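Long-range contact in glycoside Hydrolase (Bacteroides uniformis, PDB 5TA0), which probably hydrolyses agarose-type galactans as a family 86 glycoside hydrolase of a gut bacterium: residues K296-E301 with D594-R599. Sequence-based numbering, arbitrary orientation.
With EDO (1,2-ethanediol), chain U; EDO (1,2-ethanediol), chain P.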
# COMPACT_ATOMS: atom_id res chain seq x y z
N LYS A 296 5.83 -5.07 -7.47
CA LYS A 296 4.74 -4.76 -8.38
C LYS A 296 4.56 -5.92 -9.35
O LYS A 296 5.54 -6.58 -9.76
CB LYS A 296 4.94 -3.44 -9.11
CG LYS A 296 6.16 -3.32 -10.04
CD LYS A 296 6.19 -1.91 -10.61
CE LYS A 296 7.43 -1.59 -11.41
NZ LYS A 296 7.31 -1.96 -12.84
N GLY A 297 3.31 -6.23 -9.65
CA GLY A 297 2.96 -7.45 -10.37
C GLY A 297 2.64 -8.59 -9.45
O GLY A 297 2.08 -8.40 -8.37
N SER A 298 2.95 -9.82 -9.88
CA SER A 298 2.45 -11.00 -9.20
C SER A 298 3.00 -11.23 -7.79
O SER A 298 2.36 -11.92 -6.99
CB SER A 298 2.67 -12.28 -10.03
OG SER A 298 4.03 -12.74 -9.99
N ASN A 299 4.20 -10.71 -7.53
CA ASN A 299 4.82 -10.92 -6.20
C ASN A 299 3.98 -10.32 -5.05
O ASN A 299 3.61 -11.03 -4.12
CB ASN A 299 6.26 -10.39 -6.22
CG ASN A 299 6.97 -10.51 -4.89
OD1 ASN A 299 7.18 -9.51 -4.20
ND2 ASN A 299 7.31 -11.72 -4.49
N MET A 300 3.65 -9.04 -5.13
CA MET A 300 2.82 -8.44 -4.07
C MET A 300 1.42 -9.04 -4.00
O MET A 300 0.83 -9.10 -2.93
CB MET A 300 2.78 -6.91 -4.19
CG MET A 300 2.05 -6.36 -5.38
SD MET A 300 2.22 -4.58 -5.59
CE MET A 300 1.09 -3.95 -4.37
N GLU A 301 0.93 -9.55 -5.12
CA GLU A 301 -0.34 -10.27 -5.08
C GLU A 301 -0.25 -11.52 -4.18
O GLU A 301 -1.17 -11.85 -3.44
CB GLU A 301 -0.77 -10.69 -6.50
CG GLU A 301 -1.14 -9.54 -7.43
CD GLU A 301 -2.34 -8.75 -6.96
OE1 GLU A 301 -3.35 -9.37 -6.55
OE2 GLU A 301 -2.26 -7.52 -6.95
N ASP A 594 6.76 -9.34 -13.98
CA ASP A 594 8.04 -9.82 -14.50
C ASP A 594 8.38 -11.23 -14.04
O ASP A 594 7.82 -11.75 -13.07
CB ASP A 594 9.16 -8.82 -14.18
CG ASP A 594 9.65 -8.90 -12.76
OD1 ASP A 594 8.98 -8.34 -11.86
OD2 ASP A 594 10.71 -9.51 -12.50
N VAL A 595 9.32 -11.86 -14.74
CA VAL A 595 9.66 -13.27 -14.43
C VAL A 595 10.56 -13.45 -13.20
O VAL A 595 10.89 -14.57 -12.84
CB VAL A 595 10.28 -14.02 -15.64
CG1 VAL A 595 9.30 -14.05 -16.81
CG2 VAL A 595 11.63 -13.42 -16.04
N GLN A 596 10.93 -12.34 -12.55
CA GLN A 596 11.61 -12.36 -11.27
C GLN A 596 13.04 -12.90 -11.40
O GLN A 596 13.55 -13.54 -10.47
CB GLN A 596 10.80 -13.13 -10.21
CG GLN A 596 9.39 -12.59 -10.07
CD GLN A 596 8.63 -13.15 -8.89
OE1 GLN A 596 9.20 -13.77 -7.99
NE2 GLN A 596 7.31 -12.90 -8.87
N LYS A 597 13.68 -12.59 -12.53
CA LYS A 597 15.03 -13.14 -12.85
C LYS A 597 16.07 -12.88 -11.74
O LYS A 597 16.80 -13.79 -11.33
CB LYS A 597 15.55 -12.53 -14.16
CG LYS A 597 16.90 -13.02 -14.65
CD LYS A 597 17.29 -12.28 -15.92
N ASP A 598 16.12 -11.64 -11.23
CA ASP A 598 17.12 -11.27 -10.22
C ASP A 598 16.73 -11.61 -8.79
O ASP A 598 17.55 -11.56 -7.88
CB ASP A 598 17.46 -9.77 -10.29
CG ASP A 598 18.11 -9.34 -11.59
OD1 ASP A 598 18.67 -10.21 -12.31
OD2 ASP A 598 18.04 -8.14 -11.93
N ARG A 599 15.46 -11.99 -8.57
CA ARG A 599 15.07 -12.53 -7.29
C ARG A 599 15.64 -13.94 -7.14
O ARG A 599 15.84 -14.64 -8.13
CB ARG A 599 13.55 -12.53 -7.13
CG ARG A 599 12.93 -11.12 -7.04
CD ARG A 599 11.41 -11.09 -7.01
NE ARG A 599 10.93 -12.30 -6.43
CZ ARG A 599 10.94 -12.62 -5.14
NH1 ARG A 599 11.32 -11.79 -4.19
NH2 ARG A 599 10.60 -13.83 -4.82
C1 EDO U . 10.88 -8.14 -4.59
O1 EDO U . 10.04 -9.08 -3.95
C2 EDO U . 11.90 -7.62 -3.61
O2 EDO U . 11.82 -6.22 -3.69
C1 EDO P . 10.23 -17.44 -13.58
O1 EDO P . 11.56 -16.91 -13.68
C2 EDO P . 10.36 -18.94 -13.36
O2 EDO P . 11.13 -19.21 -12.19
O HOH W 1 6.74 -6.92 -12.18
O HOH W 2 6.00 -11.30 -11.12
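The carboxamide nitrogen ND2 of N299 lies over the centre of one face of the R599 guanidinium, 3.8 Å above its plane, the amide and guanidinium planes 32° apart; CB of Q596 sits at the guanidinium edge, in plane. N299 swings CG anti to its backbone N (chi1 178°), which carries the amide out from the first turn of helix 298-315 to the arginine, where ND2 is hydrogen-bonded to the carbonyl O of F603. Its OD1 accepts from O1 of a 1,2-ethanediol at 2.9 Å, probably a crystallisation additive. R599 bends along its chain, and its NE reaches back to OE1 of Q596 at 2.8 Å, from 56° above the carbonyl plane; F603 N grips the same oxygen, and E253 makes a salt bridge to NH2. With a leucine in place of R599, E253 would probably lose its charged mate and the N299 amide the flat group beneath it. The remaining span is bridged by water. One water joins K296 O (2.7 Å) to D594 N and OD1; a second links S298 OG (2.7 Å), D594 O and Q596 NE2. An Asx turn, Q596 N to D594 OD2 (2.8 Å), shapes the loop at these waters. The barrel helix's start thus meets the C-terminal beta domain's loop through the N299 amide nitrogen set over the R599 guanidinium face and shared waters, a largely buried polar interface.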